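Local coordinates for putative Lipoprotein (Clostridium perfringens, PDB 5J7R) that is of unknown function but, as a putative lipoprotein with a sporulation and spore germination family domain, probably acts at the cell membrane, at residues E53-Y58 with T122-I127; G144-S149 with E155-L160; T108-T113 with V139-G144. All coordinates share one frame; numbering follows the deposited sequence.

Contact 1 joins helix 51-65 to the loop between helix 107-121 and strand 129-134, near the middle of the chain. Contacts 2 and 3 gather the segment after strand 129-134 near helix 107-121: contact 3 fixes the start of that helix to the segment, and contact 2 ties the segment to the end of the chain. Along the sequence, contacts 1 and 3 interleave. Contact 2 opens as contact 3 closes, their segments share Gly144, and Asn145 N of 144-149 donates to Glu110 OE1 of 108-113. Centres of contacts 2 and 3 lie about 8 Å apart, whereas that of contact 1 is about 21 Å from each. Helix 107-121 is thus secured at its start, and its exit loop is packed separately.

Contact 1 of 3, residues E53-Y58 with T122-I127; sequences EILGQY and TQIPSI
Ile124 reaches from its loop to the surface of helix 51-65 and meets it at Leu55 and Gly56. The beta carbon of this isoleucine is the branch point from which the contact is made: CG1 leaves it anti to the carbonyl carbon (chi1 -62°), a setting that carries the longer branch across to the helix. Ile124 CG1 then comes to 4.2 Å from Leu55 CD2, a loose apolar touch in which the two side chains slide past each other in opposite directions. The branch continues fully extended, and its tip settles on bare backbone, with Ile124 CD1 3.5 Å from Gly56 CA. The same methyl, Ile124 CD1, lies 3.5 Å from Gly56 N. Glycine suits this place because it presents its alpha carbon directly, so the methyl can sit close against the helix backbone. Leucine suits its own place by offering a methyl beside that patch.

The loop is shaped to deliver the isoleucine. A type I beta turn runs from Ile124 to Ile127, closed by the bond from Ile127 N to Ile124 O at 2.9 Å. Pro125, whose ring restricts phi, fits the second position of the turn, and Ser126 OG bonds to Asp52 OD2 near the start of the helix.

All three touching residues are buried. Ile124 also packs on Asp52 and Leu59 of helix 51-65, Leu55 leans on Leu21 of its own chain and on Val49 of the second subunit, and the turn links helix 107-121 to strand 129-134 beside them.

Contact 2 of 3, residues G144-S149 with E155-L160; sequences GNFDIS and EDIPNL
Asp147 and Leu160 bring two irregular loops together, one of them carrying an Asx turn at Asp147, where the chain's C-terminal tail folds back beside helix 107-121. The central link is a nearly straight hydrogen bond from Asp147 N to Leu160 O, 2.8 Å long with 170° at the hydrogen. Phe146 CA also approaches Leu160 O, at 3.5 Å, in a weaker CA-H...O contact beside the bond.

In return, Asp147 O rests against one side of the leucine: Leu160 CD1 lies 3.4 Å from Asp147 O, and CB, CG and CD2 are almost as near. A branched aliphatic chain suits this spot because several of its carbons can cover a peptide oxygen from that side at once. Phe146 adds the apolar part. Its CG lies anti to the carbonyl carbon (chi1 -73°), from where the ring reaches Ile157 and turns an edge to it, with Phe146 CE2 3.5 Å from Ile157 O, which lies in the ring plane. Alongside, Phe146 CE2 and Ile157 CG2 meet at 3.8 Å as the two side chains cross obliquely.

Further out, Phe146 packs on Leu114 and Ile157 on Glu115, both of helix 107-121. Two residues back on one segment and two on past the other, a backbone bond joins Asn145 and Ile162, continuing the pairing in the antiparallel sense, while another backbone bond joins Ile148 and Asp140. The Asx turn fixes the aspartate itself: Ser149 N donates to Asp147 OD1 at 3.1 Å, approaching from 46° above the carboxylate plane.

Contact 3 of 3, residues T108-T113 with V139-G144; sequences TKEQAT and VDSLGG
Glu110 sends a buried carboxylate from a helix into the bend of a loop, and Gly143 N donates to its OE2 from well above the carboxylate plane, 71° out of it. That hydrogen bond is 2.9 Å from Gly143 N to Glu110 OE2. The glutamate is stretched to full length, with CG anti to the backbone N (chi1 -177°) and the chain extended beyond, which brings the acid group across the gap to the loop. Its flat end lies close over the peptide backbone: Glu110 CD is 3.6 Å from Gly143 CA. Glycine suits this place because it has no side chain to stand where the carboxylate lies.

Ser141 forms an ST motif, since Ser141 OG accepts the backbone N-H of Gly144 N at 2.8 Å, and this motif holds the bend from which Gly143 N reaches the acid. Ser141 OG also comes within 2.9 Å of Glu110 OE2, but the hydrogen bonds of the hydroxyl are with Gly144 N and Phe146 O, and the approach to the acid is better read as a close contact. Gly144 has a positive phi, which glycine adopts readily. The second oxygen of the acid has a strong partner beyond the bend, as Asn145 N donates to Glu110 OE1. Main-chain N-H groups therefore meet both oxygens and probably offset the negative charge in this buried setting.

Leu142 CB lies 4.1 Å from Glu110 OE2, while its side chain packs on Ile148. One residue earlier on helix 107-121, Lys109 NZ bonds to Pro75 O and forms a salt bridge with Asp32 of the second subunit.

Contact 1 of 3, residues E53-Y58 with T122-I127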
ATOM      1  N   GLU A  53      -0.209   7.980   0.168  1.00 47.32           N
ATOM      2  CA  GLU A  53      -0.115   8.799   1.382  1.00 47.01           C
ATOM      3  C   GLU A  53       0.292   7.956   2.559  1.00 42.98           C
ATOM      4  O   GLU A  53       1.110   8.400   3.358  1.00 47.61           O
ATOM      5  CB  GLU A  53      -1.392   9.555   1.704  1.00 49.41           C
ATOM      6  CG  GLU A  53      -1.712  10.631   0.690  1.00 53.82           C
ATOM      7  CD  GLU A  53      -2.885  11.519   1.092  1.00 55.26           C
ATOM      8  OE1 GLU A  53      -3.038  12.628   0.519  1.00 57.03           O
ATOM      9  OE2 GLU A  53      -3.650  11.124   1.995  1.00 56.61           O
ATOM     10  N   ILE A  54      -0.265   6.755   2.687  1.00 43.43           N
ATOM     11  CA  ILE A  54       0.148   5.912   3.825  1.00 44.97           C
ATOM     12  C   ILE A  54       1.602   5.476   3.682  1.00 41.78           C
ATOM     13  O   ILE A  54       2.284   5.399   4.673  1.00 39.82           O
ATOM     14  CB  ILE A  54      -0.776   4.750   4.275  1.00 45.68           C
ATOM     15  CG1 ILE A  54      -0.793   3.584   3.307  1.00 48.34           C
ATOM     16  CG2 ILE A  54      -2.147   5.304   4.576  1.00 47.25           C
ATOM     17  CD1 ILE A  54      -1.520   2.384   3.880  1.00 50.91           C
ATOM     18  N   LEU A  55       2.058   5.198   2.459  1.00 42.20           N
ATOM     19  CA  LEU A  55       3.451   4.800   2.225  1.00 43.87           C
ATOM     20  C   LEU A  55       4.383   5.973   2.516  1.00 43.15           C
ATOM     21  O   LEU A  55       5.375   5.822   3.233  1.00 43.33           O
ATOM     22  CB  LEU A  55       3.655   4.326   0.792  1.00 44.52           C
ATOM     23  CG  LEU A  55       5.061   3.853   0.419  1.00 44.39           C
ATOM     24  CD1 LEU A  55       5.506   2.687   1.291  1.00 45.82           C
ATOM     25  CD2 LEU A  55       5.082   3.457  -1.041  1.00 45.14           C
ATOM     26  N   GLY A  56       4.057   7.136   1.962  1.00 41.25           N
ATOM     27  CA  GLY A  56       4.844   8.341   2.183  1.00 44.48           C
ATOM     28  C   GLY A  56       4.930   8.657   3.663  1.00 44.74           C
ATOM     29  O   GLY A  56       5.991   8.987   4.191  1.00 45.11           O
ATOM     30  N   GLN A  57       3.802   8.532   4.338  1.00 43.89           N
ATOM     31  CA  GLN A  57       3.745   8.800   5.763  1.00 45.25           C
ATOM     32  C   GLN A  57       4.676   7.852   6.517  1.00 42.52           C
ATOM     33  O   GLN A  57       5.369   8.266   7.427  1.00 39.84           O
ATOM     34  CB  GLN A  57       2.299   8.712   6.249  1.00 49.29           C
ATOM     35  CG  GLN A  57       2.113   8.883   7.733  1.00 55.33           C
ATOM     36  CD  GLN A  57       0.648   9.035   8.118  1.00 68.52           C
ATOM     37  OE1 GLN A  57      -0.139   9.669   7.406  1.00 72.54           O
ATOM     38  NE2 GLN A  57       0.291   8.518   9.283  1.00 76.11           N
ATOM     39  N   TYR A  58       4.672   6.580   6.129  1.00 40.01           N
ATOM     40  CA  TYR A  58       5.517   5.581   6.750  1.00 41.40           C
ATOM     41  C   TYR A  58       7.003   5.930   6.537  1.00 42.58           C
ATOM     42  O   TYR A  58       7.796   5.868   7.476  1.00 41.40           O
ATOM     43  CB  TYR A  58       5.212   4.201   6.163  1.00 42.13           C
ATOM     44  CG  TYR A  58       5.956   3.081   6.815  1.00 41.65           C
ATOM     45  CD1 TYR A  58       5.448   2.455   7.950  1.00 43.50           C
ATOM     46  CD2 TYR A  58       7.171   2.645   6.309  1.00 45.31           C
ATOM     47  CE1 TYR A  58       6.120   1.417   8.561  1.00 47.08           C
ATOM     48  CE2 TYR A  58       7.864   1.607   6.924  1.00 47.85           C
ATOM     49  CZ  TYR A  58       7.334   0.999   8.042  1.00 47.93           C
ATOM     50  OH  TYR A  58       7.996  -0.026   8.651  1.00 56.05           O
ATOM     51  N   THR A 122      10.492  11.176  -3.224  1.00 53.23           N
ATOM     52  CA  THR A 122      10.318  11.103  -4.685  1.00 53.57           C
ATOM     53  C   THR A 122      10.385   9.682  -5.241  1.00 52.55           C
ATOM     54  O   THR A 122      10.258   9.481  -6.447  1.00 57.39           O
ATOM     55  CB  THR A 122      11.273  12.039  -5.439  1.00 57.91           C
ATOM     56  OG1 THR A 122      12.628  11.738  -5.081  1.00 61.53           O
ATOM     57  CG2 THR A 122      10.958  13.483  -5.106  1.00 57.92           C
ATOM     58  N   GLN A 123      10.610   8.697  -4.374  1.00 49.80           N
ATOM     59  CA  GLN A 123      10.581   7.297  -4.796  1.00 52.87           C
ATOM     60  C   GLN A 123       9.134   6.971  -5.166  1.00 54.29           C
ATOM     61  O   GLN A 123       8.885   6.071  -5.951  1.00 56.78           O
ATOM     62  CB  GLN A 123      11.060   6.348  -3.689  1.00 53.53           C
ATOM     63  CG  GLN A 123      12.562   6.187  -3.582  1.00 53.03           C
ATOM     64  CD  GLN A 123      13.021   5.332  -2.391  1.00 52.28           C
ATOM     65  OE1 GLN A 123      13.850   4.428  -2.549  1.00 57.02           O
ATOM     66  NE2 GLN A 123      12.497   5.606  -1.210  1.00 49.71           N
ATOM     67  N   ILE A 124       8.188   7.678  -4.552  1.00 54.50           N
ATOM     68  CA  ILE A 124       6.769   7.492  -4.843  1.00 57.31           C
ATOM     69  C   ILE A 124       6.586   8.270  -6.152  1.00 59.53           C
ATOM     70  O   ILE A 124       6.656   9.496  -6.132  1.00 62.41           O
ATOM     71  CB  ILE A 124       5.892   8.034  -3.701  1.00 55.58           C
ATOM     72  CG1 ILE A 124       6.179   7.253  -2.410  1.00 55.66           C
ATOM     73  CG2 ILE A 124       4.420   7.901  -4.065  1.00 62.82           C
ATOM     74  CD1 ILE A 124       5.480   7.781  -1.174  1.00 54.75           C
ATOM     75  N   PRO A 125       6.361   7.564  -7.286  1.00 65.63           N
ATOM     76  CA  PRO A 125       6.256   8.209  -8.621  1.00 69.61           C
ATOM     77  C   PRO A 125       5.351   9.423  -8.731  1.00 70.32           C
ATOM     78  O   PRO A 125       5.685  10.375  -9.440  1.00 74.62           O
ATOM     79  CB  PRO A 125       5.728   7.084  -9.525  1.00 71.65           C
ATOM     80  CG  PRO A 125       6.075   5.827  -8.821  1.00 71.23           C
ATOM     81  CD  PRO A 125       5.973   6.139  -7.361  1.00 67.64           C
ATOM     82  N   SER A 126       4.222   9.394  -8.035  1.00 71.02           N
ATOM     83  CA  SER A 126       3.271  10.508  -8.067  1.00 72.42           C
ATOM     84  C   SER A 126       3.824  11.810  -7.452  1.00 69.94           C
ATOM     85  O   SER A 126       3.259  12.867  -7.658  1.00 70.70           O
ATOM     86  CB  SER A 126       1.950  10.093  -7.391  1.00 74.29           C
ATOM     87  OG  SER A 126       2.168   9.595  -6.080  1.00 75.50           O
ATOM     88  N   ILE A 127       4.944  11.732  -6.736  1.00 67.66           N
ATOM     89  CA  ILE A 127       5.519  12.910  -6.087  1.00 66.70           C
ATOM     90  C   ILE A 127       6.772  13.407  -6.797  1.00 71.53           C
ATOM     91  O   ILE A 127       7.699  12.637  -7.048  1.00 68.70           O
ATOM     92  CB  ILE A 127       5.852  12.612  -4.609  1.00 62.66           C
ATOM     93  CG1 ILE A 127       4.592  12.095  -3.883  1.00 62.45           C
ATOM     94  CG2 ILE A 127       6.397  13.869  -3.930  1.00 63.35           C
ATOM     95  CD1 ILE A 127       4.808  11.618  -2.460  1.00 60.19           C
TER

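Contact 2 of 3, residues G144-S149 with E155-L160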
ATOM      1  N   GLY A 144      17.993  27.346   8.873  1.00 84.80           N
ATOM      2  CA  GLY A 144      18.366  28.744   8.757  1.00 84.31           C
ATOM      3  C   GLY A 144      19.024  29.076   7.420  1.00 85.99           C
ATOM      4  O   GLY A 144      18.997  30.229   6.982  1.00 91.95           O
ATOM      5  N   ASN A 145      19.584  28.071   6.746  1.00 83.59           N
ATOM      6  CA  ASN A 145      20.295  28.312   5.469  1.00 86.57           C
ATOM      7  C   ASN A 145      19.528  28.070   4.164  1.00 86.67           C
ATOM      8  O   ASN A 145      20.057  28.336   3.087  1.00 91.04           O
ATOM      9  CB  ASN A 145      21.557  27.449   5.417  1.00 86.16           C
ATOM     10  CG  ASN A 145      22.404  27.551   6.687  1.00 88.94           C
ATOM     11  OD1 ASN A 145      23.035  28.573   6.902  1.00 93.33           O
ATOM     12  ND2 ASN A 145      22.482  26.476   7.494  1.00 86.93           N
ATOM     13  N   PHE A 146      18.314  27.543   4.241  1.00 81.09           N
ATOM     14  CA  PHE A 146      17.522  27.258   3.048  1.00 79.97           C
ATOM     15  C   PHE A 146      16.086  27.728   3.166  1.00 80.35           C
ATOM     16  O   PHE A 146      15.443  27.549   4.195  1.00 73.99           O
ATOM     17  CB  PHE A 146      17.579  25.768   2.698  1.00 78.31           C
ATOM     18  CG  PHE A 146      18.896  25.338   2.129  1.00 80.35           C
ATOM     19  CD1 PHE A 146      19.933  24.944   2.956  1.00 81.26           C
ATOM     20  CD2 PHE A 146      19.101  25.338   0.750  1.00 82.25           C
ATOM     21  CE1 PHE A 146      21.151  24.557   2.428  1.00 83.84           C
ATOM     22  CE2 PHE A 146      20.316  24.952   0.216  1.00 85.25           C
ATOM     23  CZ  PHE A 146      21.345  24.562   1.057  1.00 86.36           C
ATOM     24  N   ASP A 147      15.602  28.323   2.077  1.00 85.32           N
ATOM     25  CA  ASP A 147      14.248  28.846   1.996  1.00 85.24           C
ATOM     26  C   ASP A 147      13.272  27.743   1.583  1.00 80.00           C
ATOM     27  O   ASP A 147      13.333  27.239   0.456  1.00 83.11           O
ATOM     28  CB  ASP A 147      14.204  30.004   0.986  1.00 91.06           C
ATOM     29  CG  ASP A 147      12.853  30.713   0.946  1.00 95.10           C
ATOM     30  OD1 ASP A 147      11.975  30.409   1.782  1.00 93.94           O
ATOM     31  OD2 ASP A 147      12.680  31.603   0.082  1.00105.51           O
ATOM     32  N   ILE A 148      12.392  27.363   2.509  1.00 75.70           N
ATOM     33  CA  ILE A 148      11.362  26.326   2.257  1.00 71.25           C
ATOM     34  C   ILE A 148       9.959  26.941   2.367  1.00 71.74           C
ATOM     35  O   ILE A 148       9.015  26.316   2.840  1.00 68.40           O
ATOM     36  CB  ILE A 148      11.508  25.077   3.158  1.00 66.39           C
ATOM     37  CG1 ILE A 148      11.433  25.437   4.634  1.00 64.73           C
ATOM     38  CG2 ILE A 148      12.850  24.411   2.876  1.00 65.85           C
ATOM     39  CD1 ILE A 148      11.254  24.216   5.506  1.00 62.24           C
ATOM     40  N   SER A 149       9.854  28.180   1.906  1.00 78.90           N
ATOM     41  CA  SER A 149       8.611  28.938   1.933  1.00 82.63           C
ATOM     42  C   SER A 149       7.586  28.400   0.939  1.00 82.79           C
ATOM     43  O   SER A 149       6.379  28.497   1.185  1.00 83.98           O
ATOM     44  CB  SER A 149       8.903  30.416   1.628  1.00 86.88           C
ATOM     45  OG  SER A 149       7.732  31.203   1.661  1.00 95.42           O
ATOM     46  N   GLU A 155      16.051  19.832  -8.070  0.50103.09           N
ATOM     47  CA  GLU A 155      16.611  20.922  -8.892  0.50108.65           C
ATOM     48  C   GLU A 155      16.580  22.299  -8.224  0.50107.20           C
ATOM     49  O   GLU A 155      17.498  23.095  -8.389  0.50108.96           O
ATOM     50  CB  GLU A 155      15.842  21.036 -10.216  0.50112.91           C
ATOM     51  CG  GLU A 155      15.863  19.790 -11.087  0.50115.35           C
ATOM     52  CD  GLU A 155      17.261  19.406 -11.526  0.50119.62           C
ATOM     53  OE1 GLU A 155      17.421  18.322 -12.123  0.50121.28           O
ATOM     54  OE2 GLU A 155      18.201  20.188 -11.274  0.50123.11           O
ATOM     55  N   ASP A 156      15.514  22.566  -7.478  1.00103.72           N
ATOM     56  CA  ASP A 156      15.332  23.851  -6.803  1.00102.17           C
ATOM     57  C   ASP A 156      16.202  24.107  -5.566  1.00 99.29           C
ATOM     58  O   ASP A 156      16.284  25.245  -5.131  1.00 99.02           O
ATOM     59  CB  ASP A 156      13.861  23.973  -6.375  1.00 99.71           C
ATOM     60  CG  ASP A 156      12.880  23.800  -7.539  1.00101.82           C
ATOM     61  OD1 ASP A 156      13.182  24.252  -8.665  1.00105.57           O
ATOM     62  OD2 ASP A 156      11.790  23.221  -7.307  1.00 97.01           O
ATOM     63  N   ILE A 157      16.853  23.082  -5.011  1.00 98.20           N
ATOM     64  CA  ILE A 157      17.650  23.253  -3.770  1.00 99.15           C
ATOM     65  C   ILE A 157      18.755  24.324  -3.814  1.00101.49           C
ATOM     66  O   ILE A 157      18.786  25.192  -2.935  1.00100.92           O
ATOM     67  CB  ILE A 157      18.196  21.905  -3.223  1.00101.38           C
ATOM     68  CG1 ILE A 157      17.031  20.975  -2.854  1.00 99.83           C
ATOM     69  CG2 ILE A 157      19.067  22.138  -1.988  1.00100.26           C
ATOM     70  CD1 ILE A 157      17.453  19.591  -2.408  1.00100.16           C
ATOM     71  N   PRO A 158      19.671  24.263  -4.806  1.00106.47           N
ATOM     72  CA  PRO A 158      20.725  25.303  -4.872  1.00109.38           C
ATOM     73  C   PRO A 158      20.187  26.747  -4.959  1.00109.11           C
ATOM     74  O   PRO A 158      20.781  27.659  -4.385  1.00108.15           O
ATOM     75  CB  PRO A 158      21.498  24.939  -6.147  1.00113.59           C
ATOM     76  CG  PRO A 158      21.274  23.478  -6.322  1.00111.32           C
ATOM     77  CD  PRO A 158      19.879  23.215  -5.825  1.00107.67           C
ATOM     78  N   ASN A 159      19.060  26.928  -5.649  1.00109.19           N
ATOM     79  CA  ASN A 159      18.428  28.245  -5.814  1.00111.80           C
ATOM     80  C   ASN A 159      17.761  28.787  -4.547  1.00105.41           C
ATOM     81  O   ASN A 159      17.457  29.973  -4.472  1.00106.51           O
ATOM     82  CB  ASN A 159      17.361  28.184  -6.914  1.00116.54           C
ATOM     83  CG  ASN A 159      17.922  27.763  -8.261  1.00125.13           C
ATOM     84  OD1 ASN A 159      19.133  27.609  -8.430  1.00127.29           O
ATOM     85  ND2 ASN A 159      17.034  27.575  -9.233  1.00129.70           N
ATOM     86  N   LEU A 160      17.522  27.918  -3.566  1.00100.52           N
ATOM     87  CA  LEU A 160      16.861  28.309  -2.306  1.00 95.81           C
ATOM     88  C   LEU A 160      17.821  28.653  -1.170  1.00 92.77           C
ATOM     89  O   LEU A 160      17.382  28.841  -0.033  1.00 87.19           O
ATOM     90  CB  LEU A 160      15.932  27.170  -1.846  1.00 92.14           C
ATOM     91  CG  LEU A 160      14.785  26.813  -2.799  1.00 92.71           C
ATOM     92  CD1 LEU A 160      14.103  25.517  -2.378  1.00 87.71           C
ATOM     93  CD2 LEU A 160      13.780  27.953  -2.917  1.00 93.70           C
TER

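Contact 3 of 3, residues T108-T113 with V139-G144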
ATOM      1  N   THR A 108      25.625  22.690   5.244  1.00 73.60           N
ATOM      2  CA  THR A 108      25.910  21.374   4.664  1.00 78.04           C
ATOM      3  C   THR A 108      24.974  20.315   5.257  1.00 75.30           C
ATOM      4  O   THR A 108      24.504  19.442   4.531  1.00 80.88           O
ATOM      5  CB  THR A 108      27.402  20.967   4.779  1.00 80.57           C
ATOM      6  OG1 THR A 108      27.792  20.973   6.155  1.00 82.73           O
ATOM      7  CG2 THR A 108      28.266  21.949   3.987  1.00 83.51           C
ATOM      8  N   LYS A 109      24.683  20.406   6.556  1.00 72.45           N
ATOM      9  CA  LYS A 109      23.790  19.448   7.219  1.00 69.32           C
ATOM     10  C   LYS A 109      22.348  19.674   6.753  1.00 67.41           C
ATOM     11  O   LYS A 109      21.635  18.715   6.429  1.00 64.93           O
ATOM     12  CB  LYS A 109      23.894  19.586   8.745  1.00 69.15           C
ATOM     13  CG  LYS A 109      23.094  18.628   9.585  1.00 73.63           C
ATOM     14  CD  LYS A 109      23.671  17.222   9.572  1.00 78.98           C
ATOM     15  CE  LYS A 109      22.661  16.209  10.180  1.00 80.47           C
ATOM     16  NZ  LYS A 109      23.198  14.868  10.567  1.00 85.74           N
ATOM     17  N   GLU A 110      21.929  20.938   6.697  1.00 68.06           N
ATOM     18  CA  GLU A 110      20.572  21.274   6.267  1.00 70.14           C
ATOM     19  C   GLU A 110      20.338  20.852   4.820  1.00 69.42           C
ATOM     20  O   GLU A 110      19.247  20.399   4.479  1.00 66.67           O
ATOM     21  CB  GLU A 110      20.270  22.766   6.435  1.00 71.58           C
ATOM     22  CG  GLU A 110      18.834  23.135   6.052  1.00 74.33           C
ATOM     23  CD  GLU A 110      18.478  24.596   6.271  1.00 74.99           C
ATOM     24  OE1 GLU A 110      19.395  25.421   6.237  1.00 77.47           O
ATOM     25  OE2 GLU A 110      17.273  24.921   6.442  1.00 77.40           O
ATOM     26  N   GLN A 111      21.351  20.993   3.973  1.00 71.74           N
ATOM     27  CA  GLN A 111      21.202  20.602   2.573  1.00 70.10           C
ATOM     28  C   GLN A 111      21.036  19.084   2.455  1.00 65.26           C
ATOM     29  O   GLN A 111      20.291  18.610   1.602  1.00 65.80           O
ATOM     30  CB  GLN A 111      22.376  21.087   1.723  1.00 71.45           C
ATOM     31  CG  GLN A 111      22.215  20.749   0.249  1.00 73.14           C
ATOM     32  CD  GLN A 111      23.302  21.324  -0.632  1.00 77.02           C
ATOM     33  OE1 GLN A 111      24.067  22.195  -0.218  1.00 76.66           O
ATOM     34  NE2 GLN A 111      23.364  20.845  -1.868  1.00 80.12           N
ATOM     35  N   ALA A 112      21.724  18.333   3.310  1.00 65.08           N
ATOM     36  CA  ALA A 112      21.629  16.869   3.299  1.00 64.19           C
ATOM     37  C   ALA A 112      20.233  16.448   3.744  1.00 60.26           C
ATOM     38  O   ALA A 112      19.663  15.502   3.209  1.00 64.68           O
ATOM     39  CB  ALA A 112      22.686  16.255   4.198  1.00 65.00           C
ATOM     40  N   THR A 113      19.685  17.165   4.722  1.00 59.67           N
ATOM     41  CA  THR A 113      18.348  16.894   5.225  1.00 55.97           C
ATOM     42  C   THR A 113      17.309  17.052   4.125  1.00 55.94           C
ATOM     43  O   THR A 113      16.510  16.145   3.891  1.00 55.54           O
ATOM     44  CB  THR A 113      17.990  17.828   6.392  1.00 59.32           C
ATOM     45  OG1 THR A 113      18.811  17.507   7.518  1.00 56.77           O
ATOM     46  CG2 THR A 113      16.519  17.679   6.794  1.00 60.37           C
ATOM     47  N   VAL A 139       6.700  27.989   6.784  1.00 78.53           N
ATOM     48  CA  VAL A 139       7.948  28.401   7.449  1.00 78.77           C
ATOM     49  C   VAL A 139       9.034  28.780   6.443  1.00 80.54           C
ATOM     50  O   VAL A 139       9.102  28.226   5.339  1.00 77.01           O
ATOM     51  CB  VAL A 139       8.495  27.331   8.413  1.00 76.08           C
ATOM     52  CG1 VAL A 139       7.614  27.245   9.647  1.00 78.39           C
ATOM     53  CG2 VAL A 139       8.624  25.978   7.722  1.00 73.45           C
ATOM     54  N   ASP A 140       9.873  29.739   6.838  1.00 83.00           N
ATOM     55  CA  ASP A 140      10.955  30.212   5.987  1.00 84.52           C
ATOM     56  C   ASP A 140      12.105  29.205   5.913  1.00 81.03           C
ATOM     57  O   ASP A 140      12.661  29.008   4.840  1.00 80.79           O
ATOM     58  CB  ASP A 140      11.465  31.593   6.446  1.00 87.80           C
ATOM     59  CG  ASP A 140      10.370  32.661   6.454  1.00 92.58           C
ATOM     60  OD1 ASP A 140       9.208  32.360   6.095  1.00 93.65           O
ATOM     61  OD2 ASP A 140      10.678  33.815   6.831  1.00 99.22           O
ATOM     62  N   SER A 141      12.439  28.550   7.029  1.00 78.68           N
ATOM     63  CA  SER A 141      13.562  27.596   7.047  1.00 74.90           C
ATOM     64  C   SER A 141      13.587  26.676   8.273  1.00 75.10           C
ATOM     65  O   SER A 141      13.092  27.042   9.339  1.00 79.21           O
ATOM     66  CB  SER A 141      14.883  28.387   7.016  1.00 75.32           C
ATOM     67  OG  SER A 141      16.011  27.528   6.941  1.00 70.78           O
ATOM     68  N   LEU A 142      14.166  25.485   8.113  1.00 76.08           N
ATOM     69  CA  LEU A 142      14.310  24.539   9.225  1.00 76.27           C
ATOM     70  C   LEU A 142      15.588  24.812   9.989  1.00 76.60           C
ATOM     71  O   LEU A 142      15.578  24.929  11.213  1.00 76.59           O
ATOM     72  CB  LEU A 142      14.359  23.087   8.746  1.00 76.39           C
ATOM     73  CG  LEU A 142      13.097  22.450   8.197  1.00 75.97           C
ATOM     74  CD1 LEU A 142      13.410  21.022   7.784  1.00 75.61           C
ATOM     75  CD2 LEU A 142      11.982  22.474   9.230  1.00 76.65           C
ATOM     76  N   GLY A 143      16.690  24.884   9.246  1.00 78.76           N
ATOM     77  CA  GLY A 143      18.019  25.114   9.802  1.00 80.80           C
ATOM     78  C   GLY A 143      18.496  26.539   9.807  1.00 82.39           C
ATOM     79  O   GLY A 143      19.326  26.886  10.625  1.00 81.75           O
ATOM     80  N   GLY A 144      17.993  27.346   8.873  1.00 84.80           N
ATOM     81  CA  GLY A 144      18.366  28.744   8.757  1.00 84.31           C
ATOM     82  C   GLY A 144      19.024  29.076   7.420  1.00 85.99           C
ATOM     83  O   GLY A 144      18.997  30.229   6.982  1.00 91.95           O
TER